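Local coordinates for protein probable tagatose 6-phosphate kinase (Sinorhizobium meliloti, PDB 3TXV) that probably acts in carbohydrate metabolism, tentatively as a tagatose-6-phosphate kinase, and belongs to the GatZ/KbaZ-like family of tagatose-bisphosphate aldolase subunits, at residues Met38-Arg43 with Asp421-Cys426; Pro31-Ala36 with Pro290-Ala295; Leu49-Cys54 with Ile285-Pro290. All blocks are in the same frame, centred on the assembly; numbering follows the deposited sequence.

All three contacts belong to one eight-stranded parallel barrel of the TIM type and tie its beginning to its end. Contact 3 lies inside the barrel, about 3 Å from the centre of the chain: strands 48-53 and 283-288, which flank strand 23-26 in the wall, meet by side chains in the interior. Helix 31-43 serves the other two. Its first turns meet the start of helix 290-310 at the C-terminal rim (contact 2), its last turns helix 407-424 in the outer helical layer (contact 1). Centres of contacts 1 and 2 are about 13 Å apart, those of contacts 2 and 3 about 11 Å. Contact 3 is nested within the chain loops closed by contacts 1 and 2, which cross. Pro-290 ends the strand segment of contact 3 and begins the helix segment of contact 2.

Contact 1: Met38-Arg43 with Asp421-Cys426; sequences MLRAHR and DYFAAC
Helix 31-43, the first helix of the TIM barrel, packs here against helix 407-424 near the C-terminus, and Phe-423 supplies the ring between them. Arg-40 lays the aliphatic part of its side chain over one face of this ring. Its CG stands 3.3 Å from Phe-423 CD2 and equally close to CE2, toward one side of the face, while CD lies 3.9 Å from CD2. With CG turned opposite the backbone N (chi1 159°), the arginine chain leaves its helix toward the ring and then bends at the next two torsions. The two side chains slide past each other in opposite directions, the guanidinium inclined by 31° to the ring plane. Methylenes therefore make the contact with the phenyl face, and the charge is served by helix 407-424 itself: Arg-40 NH2 forms a salt bridge with Asp-416 OD2 and a weak hydrogen bond with Gln-420 OE1.

Ala-41 adds a looser touch, its CB 4.4 Å from Phe-423 CZ. The helices come no nearer than 8.1 Å between CA atoms, those of Ala-41 and Phe-423. The same phenyl group reaches Pro-24 of the first barrel strand and Glu-44, while selenomethionine Met-38 packs on helix 68-81. Helix 407-424 runs back antiparallel to strand 283-288, with Tyr-422 packed on Leu-286 and Val-288, and so takes the place beside helix 31-43 where the eighth helix of a TIM barrel usually lies.

Contact 2: Pro31-Ala36 with Pro290-Ala295; sequences PLVIEA and PGLTFA
Val-33 fits against Leu-292 and Thr-293 where the start of helix 31-43 meets the start of helix 290-310, which leaves the C-terminal end of the eighth strand of the TIM barrel. Along the second segment, Pro-290 comes first, starting the helix right after the N-cap position of Gly-289. Its carbonyl O accepts the backbone N of Phe-294 at 2.8 Å, the bond that closes the first turn. Gly-291 then leads into the two residues that touch helix 31-43.

Leu-292 follows as the closest approach of the backbones, its CA 6.8 Å from that of Val-33. Both residues direct their side chains toward the other helix. Val-33 CG1 touches two atoms of the leucine, CB at 3.8 Å and CD1 at 3.9 Å, the two side chains crossing at about a right angle. Leu-292 also rests on Ile-26 of strand 23-26 and on Leu-419 of helix 407-424; Val-33 shares the touch with Ile-26, which joins this apolar patch to the barrel wall.

At Thr-293 the two branches divide their work. OG1 sits between the backbone N and the carbonyl carbon (chi1 42°), where it is hydrogen-bonded to Asp-355 OD2 and weakly to Pro-290 O. This rotation leaves CG2 facing helix 31-43, and here too the threonine and valine side chains cross at about a right angle.

Because Val-33 CG1 is opposite the backbone N (chi1 175°), its second methyl is left for the threonine: CG2 stands 3.9 Å from Thr-293 CG2 and at the same separation from the carbonyl O of Leu-292.

Contact 3: Leu49-Cys54 with Ile285-Pro290; sequences LIEATC and ILKVGP
One face of the Glu-51 carboxylate is covered by the end of Lys-287. The lysine CE sits nearly over the carboxylate carbon, 3.7 Å from Glu-51 CD, and NZ, also well above the plane, is displaced further toward the oxygen side. NZ is 3.4 Å from Glu-51 OE1, a salt bridge with a weak hydrogen bond, and equally far from OE2. OE2 has further partners: the hydroxyl of Ser-25 is hydrogen-bonded to it, and Lys-127 NZ forms a second salt bridge there.

Glu-51 and Lys-287 cross at about a right angle. The glutamate bends at its second torsion, and the lysine, whose CA-CB bond does not aim at strand 48-53, brings its amine over by bends at chi3 and chi4 (120° and 128°). This spans a wide gap, since the CA atoms of the two residues are 9.0 Å apart. These are the second and eighth strands of a TIM barrel, separated by strand 23-26, so their residues meet through the barrel interior and not as strand neighbours. Glu-51 is joined by backbone hydrogen bonds to Ile-26 on that intervening strand.

The strongest partner of Lys-287 NZ is Glu-263 OE2, and Asp-94 OD1 forms a further salt bridge with it, making a buried charge network in which three carboxylates would probably stabilise the ammonium. The lysine also touches His-265, which belongs to a cluster that could bind a metal, though this is unconfirmed.

Contact 1: Met38-Arg43 with Asp421-Cys426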
HETATM    1  N   MSE A  38       8.558   9.968  -1.533  1.00 41.49           N
HETATM    2  CA  MSE A  38       9.128  10.852  -2.525  1.00 42.87           C
HETATM    3  C   MSE A  38      10.609  11.151  -2.203  1.00 44.07           C
HETATM    4  O   MSE A  38      11.472  10.863  -3.012  1.00 44.28           O
HETATM    5  CB  MSE A  38       8.285  12.116  -2.682  1.00 42.78           C
HETATM    6  CG  MSE A  38       7.019  11.939  -3.513  1.00 41.60           C
HETATM    7 SE   MSE A  38       5.886  13.358  -2.950  0.80 44.44          SE
HETATM    8  CE  MSE A  38       4.597  13.533  -4.374  1.00 45.96           C
ATOM      9  N   LEU A  39      10.901  11.654  -1.001  1.00 45.45           N
ATOM     10  CA  LEU A  39      12.270  11.994  -0.598  1.00 46.53           C
ATOM     11  C   LEU A  39      13.298  10.909  -0.893  1.00 47.44           C
ATOM     12  O   LEU A  39      14.428  11.209  -1.286  1.00 48.29           O
ATOM     13  CB  LEU A  39      12.344  12.417   0.876  1.00 46.67           C
ATOM     14  CG  LEU A  39      11.736  13.796   1.236  1.00 47.81           C
ATOM     15  CD1 LEU A  39      11.821  14.109   2.720  1.00 46.96           C
ATOM     16  CD2 LEU A  39      12.348  14.958   0.434  1.00 48.52           C
ATOM     17  N   ARG A  40      12.928   9.650  -0.719  1.00 48.18           N
ATOM     18  CA  ARG A  40      13.868   8.582  -1.007  1.00 48.49           C
ATOM     19  C   ARG A  40      14.064   8.435  -2.514  1.00 49.53           C
ATOM     20  O   ARG A  40      15.211   8.382  -2.996  1.00 50.19           O
ATOM     21  CB  ARG A  40      13.427   7.281  -0.343  1.00 48.14           C
ATOM     22  CG  ARG A  40      14.010   6.019  -0.951  1.00 47.87           C
ATOM     23  CD  ARG A  40      15.483   5.911  -0.774  1.00 48.30           C
ATOM     24  NE  ARG A  40      15.848   6.229   0.598  1.00 51.90           N
ATOM     25  CZ  ARG A  40      16.999   5.892   1.168  1.00 52.65           C
ATOM     26  NH1 ARG A  40      17.906   5.210   0.487  1.00 53.32           N
ATOM     27  NH2 ARG A  40      17.236   6.231   2.426  1.00 52.97           N
ATOM     28  N   ALA A  41      12.964   8.376  -3.264  1.00 50.35           N
ATOM     29  CA  ALA A  41      13.052   8.371  -4.719  1.00 51.55           C
ATOM     30  C   ALA A  41      13.982   9.490  -5.219  1.00 52.83           C
ATOM     31  O   ALA A  41      14.896   9.231  -6.000  1.00 52.67           O
ATOM     32  CB  ALA A  41      11.691   8.492  -5.334  1.00 51.09           C
ATOM     33  N   HIS A  42      13.886  10.666  -4.658  1.00 54.47           N
ATOM     34  CA  HIS A  42      14.712  11.746  -5.089  1.00 56.83           C
ATOM     35  C   HIS A  42      16.155  11.369  -4.921  1.00 57.26           C
ATOM     36  O   HIS A  42      16.972  11.675  -5.736  1.00 58.57           O
ATOM     37  CB  HIS A  42      14.428  12.950  -4.239  1.00 57.87           C
ATOM     38  CG  HIS A  42      14.622  14.244  -4.952  1.00 62.39           C
ATOM     39  ND1 HIS A  42      14.166  15.443  -4.454  1.00 65.49           N
ATOM     40  CD2 HIS A  42      15.205  14.522  -6.135  1.00 64.13           C
ATOM     41  CE1 HIS A  42      14.466  16.404  -5.301  1.00 66.49           C
ATOM     42  NE2 HIS A  42      15.101  15.871  -6.324  1.00 66.81           N
ATOM     43  N   ARG A  43      16.469  10.660  -3.870  1.00 57.10           N
ATOM     44  CA  ARG A  43      17.820  10.229  -3.628  1.00 57.24           C
ATOM     45  C   ARG A  43      18.231   9.336  -4.764  1.00 57.16           C
ATOM     46  O   ARG A  43      19.385   9.236  -5.063  1.00 57.14           O
ATOM     47  CB  ARG A  43      17.931   9.525  -2.346  1.00 57.28           C
ATOM     48  N   ASP A 421      15.157  -0.276   2.224  1.00 48.46           N
ATOM     49  CA  ASP A 421      15.342  -1.677   1.848  1.00 49.00           C
ATOM     50  C   ASP A 421      14.664  -2.007   0.524  1.00 48.71           C
ATOM     51  O   ASP A 421      15.122  -2.876  -0.202  1.00 48.62           O
ATOM     52  CB  ASP A 421      14.878  -2.644   2.949  1.00 49.74           C
ATOM     53  CG  ASP A 421      15.644  -2.465   4.269  1.00 50.85           C
ATOM     54  OD1 ASP A 421      16.877  -2.226   4.246  1.00 50.76           O
ATOM     55  OD2 ASP A 421      14.986  -2.576   5.336  1.00 52.59           O
ATOM     56  N   TYR A 422      13.582  -1.306   0.209  1.00 48.88           N
ATOM     57  CA  TYR A 422      12.859  -1.572  -1.022  1.00 49.18           C
ATOM     58  C   TYR A 422      13.642  -1.060  -2.214  1.00 49.65           C
ATOM     59  O   TYR A 422      13.781  -1.766  -3.213  1.00 50.37           O
ATOM     60  CB  TYR A 422      11.423  -1.045  -0.972  1.00 48.82           C
ATOM     61  CG  TYR A 422      10.547  -1.945  -0.126  1.00 49.61           C
ATOM     62  CD1 TYR A 422      10.438  -1.752   1.249  1.00 48.97           C
ATOM     63  CD2 TYR A 422       9.858  -3.019  -0.688  1.00 50.59           C
ATOM     64  CE1 TYR A 422       9.659  -2.580   2.039  1.00 49.12           C
ATOM     65  CE2 TYR A 422       9.070  -3.870   0.109  1.00 50.30           C
ATOM     66  CZ  TYR A 422       8.978  -3.637   1.472  1.00 50.06           C
ATOM     67  OH  TYR A 422       8.214  -4.451   2.281  1.00 50.12           O
ATOM     68  N   PHE A 423      14.204   0.132  -2.105  1.00 49.59           N
ATOM     69  CA  PHE A 423      15.003   0.623  -3.196  1.00 50.11           C
ATOM     70  C   PHE A 423      16.313  -0.158  -3.312  1.00 51.10           C
ATOM     71  O   PHE A 423      16.843  -0.339  -4.403  1.00 51.02           O
ATOM     72  CB  PHE A 423      15.230   2.118  -3.062  1.00 49.52           C
ATOM     73  CG  PHE A 423      14.004   2.922  -3.309  1.00 48.78           C
ATOM     74  CD1 PHE A 423      13.716   3.393  -4.582  1.00 48.07           C
ATOM     75  CD2 PHE A 423      13.105   3.189  -2.275  1.00 47.22           C
ATOM     76  CE1 PHE A 423      12.554   4.151  -4.806  1.00 46.60           C
ATOM     77  CE2 PHE A 423      11.942   3.923  -2.504  1.00 44.89           C
ATOM     78  CZ  PHE A 423      11.675   4.403  -3.762  1.00 45.46           C
ATOM     79  N   ALA A 424      16.822  -0.653  -2.196  1.00 52.21           N
ATOM     80  CA  ALA A 424      18.033  -1.445  -2.248  1.00 53.83           C
ATOM     81  C   ALA A 424      17.816  -2.696  -3.095  1.00 55.11           C
ATOM     82  O   ALA A 424      18.733  -3.176  -3.784  1.00 55.89           O
ATOM     83  CB  ALA A 424      18.475  -1.834  -0.860  1.00 53.84           C
ATOM     84  N   ALA A 425      16.605  -3.234  -3.044  1.00 55.79           N
ATOM     85  CA  ALA A 425      16.314  -4.406  -3.825  1.00 56.42           C
ATOM     86  C   ALA A 425      16.036  -4.017  -5.277  1.00 56.81           C
ATOM     87  O   ALA A 425      15.913  -4.873  -6.129  1.00 56.24           O
ATOM     88  CB  ALA A 425      15.170  -5.151  -3.210  1.00 56.85           C
ATOM     89  N   CYS A 426      15.986  -2.712  -5.545  1.00 58.15           N
ATOM     90  CA  CYS A 426      15.724  -2.158  -6.894  1.00 59.32           C
ATOM     91  C   CYS A 426      16.777  -1.140  -7.335  1.00 59.24           C
ATOM     92  O   CYS A 426      17.143  -1.077  -8.512  1.00 59.56           O
ATOM     93  CB  CYS A 426      14.345  -1.497  -6.950  1.00 58.88           C
ATOM     94  SG  CYS A 426      12.972  -2.598  -6.490  1.00 62.18           S
TER

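Contact 2: Pro31-Ala36 with Pro290-Ala295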
ATOM      1  N   PRO A  31       0.013  11.116   4.291  1.00 40.22           N
ATOM      2  CA  PRO A  31       0.819  12.273   3.834  1.00 40.04           C
ATOM      3  C   PRO A  31       2.316  12.158   4.148  1.00 40.64           C
ATOM      4  O   PRO A  31       3.143  12.421   3.266  1.00 41.28           O
ATOM      5  CB  PRO A  31       0.227  13.454   4.604  1.00 39.96           C
ATOM      6  CG  PRO A  31      -0.942  12.915   5.405  1.00 40.10           C
ATOM      7  CD  PRO A  31      -1.276  11.553   4.848  1.00 40.04           C
ATOM      8  N   LEU A  32       2.675  11.772   5.381  1.00 40.23           N
ATOM      9  CA  LEU A  32       4.081  11.640   5.714  1.00 39.76           C
ATOM     10  C   LEU A  32       4.748  10.456   5.053  1.00 39.49           C
ATOM     11  O   LEU A  32       5.924  10.537   4.724  1.00 39.73           O
ATOM     12  CB  LEU A  32       4.305  11.583   7.203  1.00 40.06           C
ATOM     13  CG  LEU A  32       4.091  12.909   7.909  1.00 42.59           C
ATOM     14  CD1 LEU A  32       3.823  12.648   9.399  1.00 45.10           C
ATOM     15  CD2 LEU A  32       5.288  13.845   7.718  1.00 44.06           C
ATOM     16  N   VAL A  33       4.029   9.353   4.855  1.00 39.20           N
ATOM     17  CA  VAL A  33       4.615   8.246   4.099  1.00 38.97           C
ATOM     18  C   VAL A  33       4.827   8.679   2.630  1.00 39.39           C
ATOM     19  O   VAL A  33       5.861   8.409   2.040  1.00 39.19           O
ATOM     20  CB  VAL A  33       3.792   6.916   4.180  1.00 39.04           C
ATOM     21  CG1 VAL A  33       4.404   5.824   3.263  1.00 37.98           C
ATOM     22  CG2 VAL A  33       3.707   6.418   5.593  1.00 37.52           C
ATOM     23  N   ILE A  34       3.872   9.382   2.048  1.00 39.55           N
ATOM     24  CA  ILE A  34       4.073   9.809   0.683  1.00 40.58           C
ATOM     25  C   ILE A  34       5.317  10.729   0.575  1.00 41.15           C
ATOM     26  O   ILE A  34       6.232  10.444  -0.225  1.00 41.42           O
ATOM     27  CB  ILE A  34       2.793  10.443   0.097  1.00 40.65           C
ATOM     28  CG1 ILE A  34       1.772   9.344  -0.201  1.00 39.53           C
ATOM     29  CG2 ILE A  34       3.098  11.190  -1.197  1.00 41.16           C
ATOM     30  CD1 ILE A  34       0.361   9.751   0.122  1.00 39.40           C
ATOM     31  N   GLU A  35       5.346  11.796   1.393  1.00 41.31           N
ATOM     32  CA  GLU A  35       6.477  12.724   1.499  1.00 40.92           C
ATOM     33  C   GLU A  35       7.766  11.947   1.634  1.00 40.76           C
ATOM     34  O   GLU A  35       8.737  12.226   0.941  1.00 40.63           O
ATOM     35  CB  GLU A  35       6.275  13.631   2.708  1.00 41.55           C
ATOM     36  CG  GLU A  35       7.394  14.674   3.039  1.00 42.59           C
ATOM     37  CD  GLU A  35       6.886  15.738   4.037  1.00 45.73           C
ATOM     38  OE1 GLU A  35       5.664  15.732   4.369  1.00 47.41           O
ATOM     39  OE2 GLU A  35       7.677  16.594   4.479  1.00 45.84           O
ATOM     40  N   ALA A  36       7.761  10.952   2.510  1.00 40.72           N
ATOM     41  CA  ALA A  36       8.939  10.130   2.751  1.00 40.80           C
ATOM     42  C   ALA A  36       9.308   9.242   1.565  1.00 40.70           C
ATOM     43  O   ALA A  36      10.482   9.057   1.247  1.00 41.02           O
ATOM     44  CB  ALA A  36       8.728   9.298   3.986  1.00 40.98           C
ATOM     45  N   PRO A 290       1.533  -1.441   4.797  1.00 36.03           N
ATOM     46  CA  PRO A 290       1.388  -1.565   6.224  1.00 35.50           C
ATOM     47  C   PRO A 290       2.691  -1.452   6.932  1.00 35.20           C
ATOM     48  O   PRO A 290       2.807  -0.865   7.958  1.00 36.09           O
ATOM     49  CB  PRO A 290       0.817  -2.942   6.348  1.00 20.00           C
ATOM     50  CG  PRO A 290      -0.017  -3.071   5.177  1.00 20.00           C
ATOM     51  CD  PRO A 290       0.454  -2.155   4.131  1.00 20.00           C
ATOM     52  N   GLY A 291       3.710  -1.990   6.343  1.00 34.30           N
ATOM     53  CA  GLY A 291       5.002  -1.841   6.923  1.00 33.22           C
ATOM     54  C   GLY A 291       5.376  -0.392   7.024  1.00 32.73           C
ATOM     55  O   GLY A 291       6.251  -0.081   7.740  1.00 32.72           O
ATOM     56  N   LEU A 292       4.758   0.498   6.284  1.00 32.30           N
ATOM     57  CA  LEU A 292       5.300   1.814   6.183  1.00 31.54           C
ATOM     58  C   LEU A 292       4.659   2.668   7.202  1.00 31.63           C
ATOM     59  O   LEU A 292       5.259   3.537   7.723  1.00 32.08           O
ATOM     60  CB  LEU A 292       4.992   2.386   4.824  1.00 30.90           C
ATOM     61  CG  LEU A 292       5.780   1.785   3.704  1.00 30.02           C
ATOM     62  CD1 LEU A 292       5.211   2.149   2.445  1.00 28.70           C
ATOM     63  CD2 LEU A 292       7.105   2.289   3.789  1.00 29.70           C
ATOM     64  N   THR A 293       3.401   2.421   7.465  1.00 31.23           N
ATOM     65  CA  THR A 293       2.663   3.131   8.516  1.00 30.16           C
ATOM     66  C   THR A 293       2.847   2.461   9.870  1.00 29.77           C
ATOM     67  O   THR A 293       2.665   3.085  10.926  1.00 29.85           O
ATOM     68  CB  THR A 293       1.185   3.143   8.224  1.00 30.71           C
ATOM     69  OG1 THR A 293       0.787   1.836   7.747  1.00 30.95           O
ATOM     70  CG2 THR A 293       0.850   4.227   7.203  1.00 29.81           C
ATOM     71  N   PHE A 294       3.173   1.173   9.842  1.00 28.25           N
ATOM     72  CA  PHE A 294       3.590   0.507  11.045  1.00 26.48           C
ATOM     73  C   PHE A 294       4.805   1.269  11.645  1.00 25.77           C
ATOM     74  O   PHE A 294       4.746   1.700  12.789  1.00 26.04           O
ATOM     75  CB  PHE A 294       3.893  -0.965  10.746  1.00 26.11           C
ATOM     76  CG  PHE A 294       4.416  -1.729  11.917  1.00 24.13           C
ATOM     77  CD1 PHE A 294       5.763  -1.657  12.261  1.00 23.46           C
ATOM     78  CD2 PHE A 294       3.555  -2.498  12.694  1.00 22.33           C
ATOM     79  CE1 PHE A 294       6.263  -2.358  13.385  1.00 24.44           C
ATOM     80  CE2 PHE A 294       4.023  -3.201  13.783  1.00 22.88           C
ATOM     81  CZ  PHE A 294       5.386  -3.146  14.137  1.00 23.75           C
ATOM     82  N   ALA A 295       5.875   1.461  10.874  1.00 24.51           N
ATOM     83  CA  ALA A 295       7.040   2.222  11.340  1.00 23.47           C
ATOM     84  C   ALA A 295       6.698   3.682  11.767  1.00 24.18           C
ATOM     85  O   ALA A 295       7.183   4.187  12.820  1.00 22.80           O
ATOM     86  CB  ALA A 295       8.091   2.214  10.297  1.00 22.55           C
TER

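Contact 3: Leu49-Cys54 with Ile285-Pro290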
ATOM      1  N   LEU A  49       6.399   5.178  -7.367  1.00 39.42           N
ATOM      2  CA  LEU A  49       5.099   4.597  -7.667  1.00 38.35           C
ATOM      3  C   LEU A  49       4.158   4.747  -6.468  1.00 38.35           C
ATOM      4  O   LEU A  49       4.373   4.146  -5.406  1.00 38.31           O
ATOM      5  CB  LEU A  49       5.286   3.135  -8.046  1.00 37.69           C
ATOM      6  CG  LEU A  49       4.077   2.297  -8.387  1.00 36.56           C
ATOM      7  CD1 LEU A  49       3.213   2.972  -9.422  1.00 35.96           C
ATOM      8  CD2 LEU A  49       4.583   0.995  -8.914  1.00 36.72           C
ATOM      9  N   ILE A  50       3.122   5.561  -6.614  1.00 38.02           N
ATOM     10  CA  ILE A  50       2.120   5.623  -5.555  1.00 38.30           C
ATOM     11  C   ILE A  50       0.737   5.094  -5.986  1.00 38.92           C
ATOM     12  O   ILE A  50       0.179   5.513  -7.013  1.00 38.42           O
ATOM     13  CB  ILE A  50       2.013   7.000  -4.956  1.00 37.67           C
ATOM     14  CG1 ILE A  50       3.345   7.378  -4.375  1.00 38.44           C
ATOM     15  CG2 ILE A  50       0.994   7.000  -3.837  1.00 37.06           C
ATOM     16  CD1 ILE A  50       3.551   8.868  -4.345  1.00 43.74           C
ATOM     17  N   GLU A  51       0.196   4.187  -5.169  1.00 39.29           N
ATOM     18  CA  GLU A  51      -1.010   3.433  -5.517  1.00 39.59           C
ATOM     19  C   GLU A  51      -2.171   3.725  -4.564  1.00 39.52           C
ATOM     20  O   GLU A  51      -1.961   3.995  -3.403  1.00 39.75           O
ATOM     21  CB  GLU A  51      -0.701   1.929  -5.531  1.00 39.73           C
ATOM     22  CG  GLU A  51       0.459   1.533  -6.422  1.00 40.21           C
ATOM     23  CD  GLU A  51       0.106   0.361  -7.316  1.00 42.90           C
ATOM     24  OE1 GLU A  51      -1.091   0.264  -7.700  1.00 43.20           O
ATOM     25  OE2 GLU A  51       1.012  -0.464  -7.636  1.00 42.36           O
ATOM     26  N   ALA A  52      -3.391   3.681  -5.075  1.00 39.93           N
ATOM     27  CA  ALA A  52      -4.596   3.746  -4.264  1.00 40.75           C
ATOM     28  C   ALA A  52      -5.488   2.538  -4.623  1.00 41.21           C
ATOM     29  O   ALA A  52      -5.333   1.999  -5.712  1.00 41.63           O
ATOM     30  CB  ALA A  52      -5.296   5.042  -4.532  1.00 40.48           C
ATOM     31  N   THR A  53      -6.372   2.090  -3.724  1.00 42.00           N
ATOM     32  CA  THR A  53      -7.271   0.927  -4.009  1.00 42.98           C
ATOM     33  C   THR A  53      -8.699   1.339  -4.320  1.00 43.69           C
ATOM     34  O   THR A  53      -9.173   2.330  -3.807  1.00 43.99           O
ATOM     35  CB  THR A  53      -7.385  -0.148  -2.849  1.00 42.90           C
ATOM     36  OG1 THR A  53      -7.421   0.488  -1.572  1.00 43.27           O
ATOM     37  CG2 THR A  53      -6.276  -1.177  -2.881  1.00 42.14           C
ATOM     38  N   CYS A  54      -9.379   0.539  -5.135  1.00 44.70           N
ATOM     39  CA  CYS A  54     -10.771   0.740  -5.517  1.00 46.30           C
ATOM     40  C   CYS A  54     -11.581   1.337  -4.396  1.00 46.36           C
ATOM     41  O   CYS A  54     -12.139   2.436  -4.543  1.00 46.56           O
ATOM     42  CB  CYS A  54     -11.390  -0.600  -5.938  1.00 46.60           C
ATOM     43  SG  CYS A  54     -11.241  -2.014  -4.658  1.00 54.04           S
ATOM     44  N   ILE A 285       7.572  -6.183  -8.897  1.00 41.44           N
ATOM     45  CA  ILE A 285       6.799  -5.100  -8.319  1.00 40.37           C
ATOM     46  C   ILE A 285       6.409  -5.569  -6.947  1.00 41.34           C
ATOM     47  O   ILE A 285       5.794  -6.640  -6.795  1.00 42.23           O
ATOM     48  CB  ILE A 285       5.547  -4.780  -9.105  1.00 39.73           C
ATOM     49  CG1 ILE A 285       5.916  -4.175 -10.467  1.00 36.48           C
ATOM     50  CG2 ILE A 285       4.686  -3.867  -8.295  1.00 37.59           C
ATOM     51  CD1 ILE A 285       4.909  -4.425 -11.503  1.00 29.42           C
ATOM     52  N   LEU A 286       6.795  -4.757  -5.965  1.00 41.44           N
ATOM     53  CA  LEU A 286       6.724  -5.060  -4.553  1.00 40.79           C
ATOM     54  C   LEU A 286       5.774  -4.097  -3.906  1.00 40.89           C
ATOM     55  O   LEU A 286       6.097  -2.929  -3.745  1.00 40.71           O
ATOM     56  CB  LEU A 286       8.106  -4.862  -3.936  1.00 40.59           C
ATOM     57  CG  LEU A 286       9.174  -5.806  -4.467  1.00 40.37           C
ATOM     58  CD1 LEU A 286      10.532  -5.183  -4.300  1.00 39.16           C
ATOM     59  CD2 LEU A 286       9.075  -7.168  -3.749  1.00 41.12           C
ATOM     60  N   LYS A 287       4.648  -4.561  -3.437  1.00 41.32           N
ATOM     61  CA  LYS A 287       3.746  -3.661  -2.787  1.00 42.21           C
ATOM     62  C   LYS A 287       3.955  -3.637  -1.298  1.00 41.83           C
ATOM     63  O   LYS A 287       3.899  -4.644  -0.642  1.00 41.93           O
ATOM     64  CB  LYS A 287       2.330  -4.099  -3.062  1.00 42.89           C
ATOM     65  CG  LYS A 287       1.876  -3.858  -4.450  1.00 45.85           C
ATOM     66  CD  LYS A 287       0.382  -3.867  -4.532  1.00 49.95           C
ATOM     67  CE  LYS A 287      -0.157  -2.574  -5.034  1.00 50.51           C
ATOM     68  NZ  LYS A 287      -1.065  -2.745  -6.156  1.00 50.60           N
ATOM     69  N   VAL A 288       4.237  -2.477  -0.761  1.00 40.66           N
ATOM     70  CA  VAL A 288       4.340  -2.360   0.647  1.00 39.55           C
ATOM     71  C   VAL A 288       3.398  -1.277   0.986  1.00 38.93           C
ATOM     72  O   VAL A 288       3.293  -0.342   0.281  1.00 39.49           O
ATOM     73  CB  VAL A 288       5.716  -1.970   1.018  1.00 39.79           C
ATOM     74  CG1 VAL A 288       6.098  -0.765   0.309  1.00 39.50           C
ATOM     75  CG2 VAL A 288       5.857  -1.838   2.479  1.00 39.18           C
ATOM     76  N   GLY A 289       2.692  -1.443   2.086  1.00 38.42           N
ATOM     77  CA  GLY A 289       1.883  -0.416   2.679  1.00 36.88           C
ATOM     78  C   GLY A 289       1.990  -0.382   4.178  1.00 36.31           C
ATOM     79  O   GLY A 289       2.469   0.540   4.753  1.00 36.48           O
ATOM     80  N   PRO A 290       1.533  -1.441   4.797  1.00 36.03           N
ATOM     81  CA  PRO A 290       1.388  -1.565   6.224  1.00 35.50           C
ATOM     82  C   PRO A 290       2.691  -1.452   6.932  1.00 35.20           C
ATOM     83  O   PRO A 290       2.807  -0.865   7.958  1.00 36.09           O
ATOM     84  CB  PRO A 290       0.817  -2.942   6.348  1.00 20.00           C
ATOM     85  CG  PRO A 290      -0.017  -3.071   5.177  1.00 20.00           C
ATOM     86  CD  PRO A 290       0.454  -2.155   4.131  1.00 20.00           C
TER